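Long-range contacts in histone-lysine N-methyltransferase SETMAR (Homo sapiens, PDB 3K9J), which joins a histone H3 lysine methyltransferase to a DNA-binding mariner transposase domain and acts in DNA double-strand break repair and stalled replication fork restart: residues N25-V30 with P169-L174; K136-L141 with L160-L165. The protein carries 3 engineered substitutions. All blocks are in the same frame, centred on the assembly; numbering follows the deposited sequence.

Interaction 1. Residues N25-V30 with P169-L174; sequences NRRFEV and PYSPDL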
loop_
_atom_site.group_PDB
_atom_site.type_symbol
_atom_site.label_atom_id
_atom_site.label_comp_id
_atom_site.label_asym_id
_atom_site.label_seq_id
_atom_site.Cartn_x
_atom_site.Cartn_y
_atom_site.Cartn_z
ATOM N N ASN B 25 -8.074 -11.219 2.156
ATOM C CA ASN B 25 -6.761 -11.273 1.533
ATOM C C ASN B 25 -6.082 -9.898 1.566
ATOM O O ASN B 25 -4.872 -9.792 1.765
ATOM C CB ASN B 25 -6.864 -11.779 0.088
ATOM C CG ASN B 25 -7.247 -13.264 0.003
ATOM O OD1 ASN B 25 -7.624 -13.754 -1.066
ATOM N ND2 ASN B 25 -7.149 -13.979 1.123
ATOM N N ARG B 26 -6.864 -8.848 1.361
ATOM C CA ARG B 26 -6.307 -7.500 1.344
ATOM C C ARG B 26 -5.792 -7.113 2.730
ATOM O O ARG B 26 -4.691 -6.591 2.868
ATOM C CB ARG B 26 -7.346 -6.494 0.850
ATOM C CG ARG B 26 -6.840 -5.523 -0.190
ATOM C CD ARG B 26 -5.404 -5.104 0.074
ATOM N NE ARG B 26 -5.141 -3.703 -0.274
ATOM C CZ ARG B 26 -3.949 -3.258 -0.652
ATOM N NH1 ARG B 26 -2.938 -4.106 -0.741
ATOM N NH2 ARG B 26 -3.767 -1.976 -0.948
ATOM N N ARG B 27 -6.577 -7.400 3.764
ATOM C CA ARG B 27 -6.151 -7.113 5.141
ATOM C C ARG B 27 -4.906 -7.908 5.498
ATOM O O ARG B 27 -3.959 -7.366 6.071
ATOM C CB ARG B 27 -7.276 -7.427 6.145
ATOM C CG ARG B 27 -8.453 -6.477 6.016
ATOM C CD ARG B 27 -9.698 -6.983 6.765
ATOM N NE ARG B 27 -9.385 -7.532 8.083
ATOM C CZ ARG B 27 -9.310 -6.811 9.198
ATOM N NH1 ARG B 27 -9.524 -5.505 9.149
ATOM N NH2 ARG B 27 -9.021 -7.399 10.367
ATOM N N PHE B 28 -4.897 -9.188 5.129
ATOM C CA PHE B 28 -3.727 -10.046 5.319
ATOM C C PHE B 28 -2.462 -9.492 4.658
ATOM O O PHE B 28 -1.402 -9.378 5.292
ATOM C CB PHE B 28 -4.009 -11.457 4.783
ATOM C CG PHE B 28 -2.929 -12.448 5.108
ATOM C CD1 PHE B 28 -3.090 -13.350 6.158
ATOM C CD2 PHE B 28 -1.762 -12.496 4.369
ATOM C CE1 PHE B 28 -2.099 -14.261 6.465
ATOM C CE2 PHE B 28 -0.766 -13.405 4.674
ATOM C CZ PHE B 28 -0.941 -14.292 5.732
ATOM N N GLU B 29 -2.574 -9.193 3.371
ATOM C CA GLU B 29 -1.459 -8.682 2.557
ATOM C C GLU B 29 -0.823 -7.431 3.174
ATOM O O GLU B 29 0.389 -7.385 3.454
ATOM C CB GLU B 29 -1.969 -8.350 1.145
ATOM C CG GLU B 29 -0.894 -7.880 0.174
ATOM C CD GLU B 29 -1.470 -7.463 -1.187
ATOM O OE1 GLU B 29 -0.716 -7.501 -2.182
ATOM O OE2 GLU B 29 -2.674 -7.104 -1.265
ATOM N N VAL B 30 -1.653 -6.431 3.414
ATOM C CA VAL B 30 -1.179 -5.190 3.998
ATOM C C VAL B 30 -0.610 -5.398 5.389
ATOM O O VAL B 30 0.464 -4.887 5.705
ATOM C CB VAL B 30 -2.299 -4.124 4.040
ATOM C CG1 VAL B 30 -1.795 -2.858 4.722
ATOM C CG2 VAL B 30 -2.810 -3.828 2.620
ATOM N N PRO B 169 -9.409 -1.859 3.013
ATOM C CA PRO B 169 -10.807 -1.463 3.214
ATOM C C PRO B 169 -11.411 -2.053 4.487
ATOM O O PRO B 169 -10.960 -3.095 4.958
ATOM C CB PRO B 169 -11.512 -2.063 1.997
ATOM C CG PRO B 169 -10.451 -2.120 0.938
ATOM C CD PRO B 169 -9.180 -2.433 1.674
ATOM N N TYR B 170 -12.417 -1.376 5.031
ATOM C CA TYR B 170 -13.211 -1.897 6.137
ATOM C C TYR B 170 -12.362 -2.375 7.308
ATOM O O TYR B 170 -12.636 -3.422 7.899
ATOM C CB TYR B 170 -14.121 -3.025 5.626
ATOM C CG TYR B 170 -15.005 -2.557 4.505
ATOM C CD1 TYR B 170 -14.955 -3.150 3.251
ATOM C CD2 TYR B 170 -15.865 -1.483 4.689
ATOM C CE1 TYR B 170 -15.756 -2.694 2.214
ATOM C CE2 TYR B 170 -16.668 -1.024 3.666
ATOM C CZ TYR B 170 -16.612 -1.632 2.433
ATOM O OH TYR B 170 -17.413 -1.162 1.417
ATOM N N SER B 171 -11.356 -1.591 7.677
ATOM C CA SER B 171 -10.449 -2.010 8.735
ATOM C C SER B 171 -10.231 -0.953 9.821
ATOM O O SER B 171 -9.111 -0.503 10.035
ATOM C CB SER B 171 -9.107 -2.450 8.136
ATOM O OG SER B 171 -9.299 -3.488 7.193
ATOM N N PRO B 172 -11.304 -0.567 10.530
ATOM C CA PRO B 172 -11.141 0.346 11.668
ATOM C C PRO B 172 -10.304 -0.295 12.768
ATOM O O PRO B 172 -9.731 0.403 13.611
ATOM C CB PRO B 172 -12.578 0.534 12.192
ATOM C CG PRO B 172 -13.490 -0.048 11.169
ATOM C CD PRO B 172 -12.692 -1.028 10.360
ATOM N N ASP B 173 -10.266 -1.623 12.795
ATOM C CA ASP B 173 -9.503 -2.308 13.826
ATOM C C ASP B 173 -8.011 -2.111 13.644
ATOM O O ASP B 173 -7.230 -2.459 14.527
ATOM C CB ASP B 173 -9.874 -3.804 13.936
ATOM C CG ASP B 173 -9.788 -4.553 12.600
ATOM O OD1 ASP B 173 -9.748 -3.909 11.527
ATOM O OD2 ASP B 173 -9.767 -5.804 12.634
ATOM N N LEU B 174 -7.628 -1.525 12.506
ATOM C CA LEU B 174 -6.229 -1.231 12.207
ATOM C C LEU B 174 -5.944 0.284 12.171
ATOM O O LEU B 174 -4.872 0.717 11.758
ATOM C CB LEU B 174 -5.847 -1.865 10.856
ATOM C CG LEU B 174 -5.176 -3.232 10.763
ATOM C CD1 LEU B 174 -5.355 -4.083 11.996
ATOM C CD2 LEU B 174 -5.581 -3.989 9.481
#

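Interaction 2. Residues K136-L141 with L160-L165; sequences KRPILL and LGYEVL. Engineered in segment 136-141: Arg137 (natural residue Gly).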
loop_
_atom_site.group_PDB
_atom_site.type_symbol
_atom_site.label_atom_id
_atom_site.label_comp_id
_atom_site.label_asym_id
_atom_site.label_seq_id
_atom_site.Cartn_x
_atom_site.Cartn_y
_atom_site.Cartn_z
ATOM N N LYS B 136 11.819 13.838 11.799
ATOM C CA LYS B 136 11.812 12.857 10.714
ATOM C C LYS B 136 10.588 12.996 9.800
ATOM O O LYS B 136 9.569 13.561 10.194
ATOM C CB LYS B 136 11.896 11.432 11.272
ATOM C CG LYS B 136 12.084 10.371 10.201
ATOM C CD LYS B 136 13.214 10.739 9.245
ATOM C CE LYS B 136 13.422 9.656 8.193
ATOM N NZ LYS B 136 14.746 9.793 7.526
ATOM N N ARG B 137 10.705 12.478 8.580
ATOM C CA ARG B 137 9.653 12.575 7.575
ATOM C C ARG B 137 8.405 11.843 8.040
ATOM O O ARG B 137 8.469 10.657 8.315
ATOM C CB ARG B 137 10.136 11.935 6.276
ATOM C CG ARG B 137 11.491 12.421 5.809
ATOM C CD ARG B 137 11.334 13.743 5.121
ATOM N NE ARG B 137 10.547 13.611 3.899
ATOM C CZ ARG B 137 9.587 14.456 3.540
ATOM N NH1 ARG B 137 9.284 15.488 4.323
ATOM N NH2 ARG B 137 8.925 14.261 2.408
ATOM N N PRO B 138 7.265 12.549 8.121
ATOM C CA PRO B 138 6.021 11.940 8.595
ATOM C C PRO B 138 5.466 10.941 7.587
ATOM O O PRO B 138 5.659 11.070 6.377
ATOM C CB PRO B 138 5.057 13.136 8.713
ATOM C CG PRO B 138 5.928 14.356 8.636
ATOM C CD PRO B 138 7.086 13.974 7.791
ATOM N N ILE B 139 4.792 9.929 8.109
ATOM C CA ILE B 139 4.040 8.991 7.297
ATOM C C ILE B 139 2.607 9.022 7.802
ATOM O O ILE B 139 2.376 8.878 8.994
ATOM C CB ILE B 139 4.566 7.580 7.499
ATOM C CG1 ILE B 139 6.026 7.497 7.065
ATOM C CG2 ILE B 139 3.702 6.571 6.740
ATOM C CD1 ILE B 139 6.656 6.109 7.352
ATOM N N LEU B 140 1.649 9.235 6.907
ATOM C CA LEU B 140 0.252 9.375 7.311
ATOM C C LEU B 140 -0.450 8.009 7.277
ATOM O O LEU B 140 -0.378 7.293 6.285
ATOM C CB LEU B 140 -0.461 10.334 6.359
ATOM C CG LEU B 140 -1.938 10.581 6.682
ATOM C CD1 LEU B 140 -2.113 11.167 8.100
ATOM C CD2 LEU B 140 -2.561 11.493 5.629
ATOM N N LEU B 141 -1.102 7.642 8.374
ATOM C CA LEU B 141 -1.998 6.496 8.387
ATOM C C LEU B 141 -3.412 7.051 8.500
ATOM O O LEU B 141 -3.749 7.707 9.487
ATOM C CB LEU B 141 -1.685 5.608 9.600
ATOM C CG LEU B 141 -2.604 4.432 9.939
ATOM C CD1 LEU B 141 -2.891 3.626 8.704
ATOM C CD2 LEU B 141 -1.965 3.553 11.001
ATOM N N LEU B 160 3.533 18.503 0.534
ATOM C CA LEU B 160 4.163 18.649 1.843
ATOM C C LEU B 160 5.093 17.472 2.154
ATOM O O LEU B 160 5.721 17.423 3.219
ATOM C CB LEU B 160 3.083 18.760 2.924
ATOM C CG LEU B 160 2.248 20.057 2.874
ATOM C CD1 LEU B 160 1.221 20.105 4.006
ATOM C CD2 LEU B 160 3.154 21.286 2.916
ATOM N N GLY B 161 5.152 16.520 1.230
ATOM C CA GLY B 161 6.071 15.393 1.341
ATOM C C GLY B 161 5.629 14.322 2.332
ATOM O O GLY B 161 6.472 13.684 2.969
ATOM N N TYR B 162 4.318 14.120 2.469
ATOM C CA TYR B 162 3.804 13.036 3.323
ATOM C C TYR B 162 3.657 11.730 2.559
ATOM O O TYR B 162 2.892 11.617 1.602
ATOM C CB TYR B 162 2.446 13.403 3.915
ATOM C CG TYR B 162 2.497 14.321 5.117
ATOM C CD1 TYR B 162 2.840 15.672 4.981
ATOM C CD2 TYR B 162 2.146 13.862 6.375
ATOM C CE1 TYR B 162 2.874 16.514 6.079
ATOM C CE2 TYR B 162 2.168 14.698 7.486
ATOM C CZ TYR B 162 2.526 16.025 7.337
ATOM O OH TYR B 162 2.540 16.853 8.458
ATOM N N GLU B 163 4.411 10.730 2.985
ATOM C CA GLU B 163 4.188 9.384 2.549
ATOM C C GLU B 163 2.879 8.942 3.198
ATOM O O GLU B 163 2.516 9.471 4.249
ATOM C CB GLU B 163 5.325 8.554 3.129
ATOM C CG GLU B 163 5.991 7.641 2.206
ATOM C CD GLU B 163 6.979 6.764 2.959
ATOM O OE1 GLU B 163 8.078 7.263 3.306
ATOM O OE2 GLU B 163 6.632 5.597 3.221
ATOM N N VAL B 164 2.142 8.036 2.560
ATOM C CA VAL B 164 0.917 7.475 3.145
ATOM C C VAL B 164 1.073 5.955 3.247
ATOM O O VAL B 164 1.601 5.322 2.348
ATOM C CB VAL B 164 -0.361 7.842 2.327
ATOM C CG1 VAL B 164 -1.606 7.207 2.923
ATOM C CG2 VAL B 164 -0.564 9.363 2.280
ATOM N N LEU B 165 0.626 5.375 4.351
ATOM C CA LEU B 165 0.787 3.946 4.568
ATOM C C LEU B 165 -0.377 3.233 3.877
ATOM O O LEU B 165 -1.494 3.734 3.860
ATOM C CB LEU B 165 0.751 3.688 6.080
ATOM C CG LEU B 165 1.626 2.706 6.841
ATOM C CD1 LEU B 165 3.089 2.727 6.406
ATOM C CD2 LEU B 165 1.506 3.044 8.323
HETATM O O HOH W 1 7.514 11.361 4.518
#

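Interaction 1. Residues N25-V30 with P169-L174
Arg27 meets Asp173 in an end-on bidentate salt bridge that pins helix 21-40 to the loop between strand 163-164 and helix 176-189 of the RNase H-like transposase domain. Its NH1 donates to OD1 of Asp173 at 2.9 Å, nearly straight at 168°, while its NH2 reaches OD2 of Asp173, also at 2.9 Å and more bent at 152°. Both carboxylate oxygens use their syn lone pairs, and the guanidinium and carboxylate planes lie only 15° apart, which suits a two-pronged grip. A bend at chi3 turns the guanidinium end-on to its partner, although the side chain leaves the helix obliquely to the loop.

The second N-H of NH1 makes a weak bond to Ser171 OG, 2.8 Å away near the guanidinium plane. Beyond the two segments, NE donates to the carbonyl O of Gly235 and NH2 to that of Ser236, so every nitrogen of this buried cation has an acceptor and its rotation is fixed. Replacing Arg27 by alanine is likely to leave the buried carboxylate of Asp173 without its countercharge and the carbonyls of Gly235 and Ser236 without this donor.

Within the loop the backbone N of Leu174 bonds to Ser171 O at 3.1 Å; from outside, the Tyr237 hydroxyl bonds to Tyr170 O and NH1 of Arg226 to Asp173 O. Apolar contact is slight by comparison, with Arg26 CG 4.3 Å from Pro169 CD. The side chain of Pro169 lies about 7 Å from that of Asp143, a magnesium ligand, which places the contact near the active site. Ser171 OG, besides accepting from Arg27, donates to Pro169 O at 2.8 Å from above the carbonyl plane.

Interaction 2. Residues K136-L141 with L160-L165
Tyr162, with CG anti to its own carbonyl carbon (chi1 -80°), brings a face of its ring under Pro138, and the same relation at Ile139 sends CG1 alongside Glu163 while CG2 turns to Leu165. The contacts belong to two neighbouring parallel strands, 139-141 and 163-164, and to the residues next to them; helix 151-159 joins the strands as a beta-alpha-beta unit of the RNase H-like fold.

The register is set by two parallel bridges, Ile139 with Glu163 and Leu140 with Val164. Leu140 supplies both backbone bonds: its N donates to Glu163 O at 2.8 Å, almost straight at 173°, and its O accepts from Leu165 N at 2.9 Å. One residue thus reaches both ways along its neighbour, the mark of parallel pairing.

Ile139 and Glu163 lie side by side on one face of the sheet, CG1 to CB at 4.1 Å, and Ile139 CG2 meets Leu165 CD1 at 3.9 Å. The carboxylate of Glu163 forms a salt bridge with Arg37 of helix 21-40. On the other face Leu140 CB packs against Val164 CG2, and Leu157 of helix 151-159 touches both residues.

Before the strands pair, Pro138 CG sits over one face of the Tyr162 ring, 4.3 Å from its centroid, a CH-pi contact displaced toward the rim; Pro138 CB approaches Tyr162 CE2 to 3.5 Å. The tyrosine hydroxyl is held by Asn122 of helix 111-128, which ties down the far end of the ring. Gly161, at positive phi (77°), ends the preceding helix in a Schellman motif and turns the chain into the strand. Two carbonyl acceptors that cannot bond each other are bridged by a water, which donates to Pro138 O at 2.6 Å and to Gly161 O.

In the fold
From the N terminus, a small hairpin of strands 9-10 and 13-14 leads to helix 21-40, whose partner in interaction 1 arrives only after 138 intervening residues. That long loop holds the three antiparallel strands 47-56, 85-93 and 96-102, helix 111-128 and the whole of interaction 2, which closes a much shorter loop of 18 residues around helix 151-159. The two contacts therefore nest and do not cross. Interaction 2 adds the edge strand 163-164 to the central sheet; the chain then runs on to 169-174, where interaction 1 fastens it to helix 21-40. Their centres lie 19 Å apart, yet Leu174 O packs against Leu141 CD2 at 4.1 Å, and both contacts reach the second subunit.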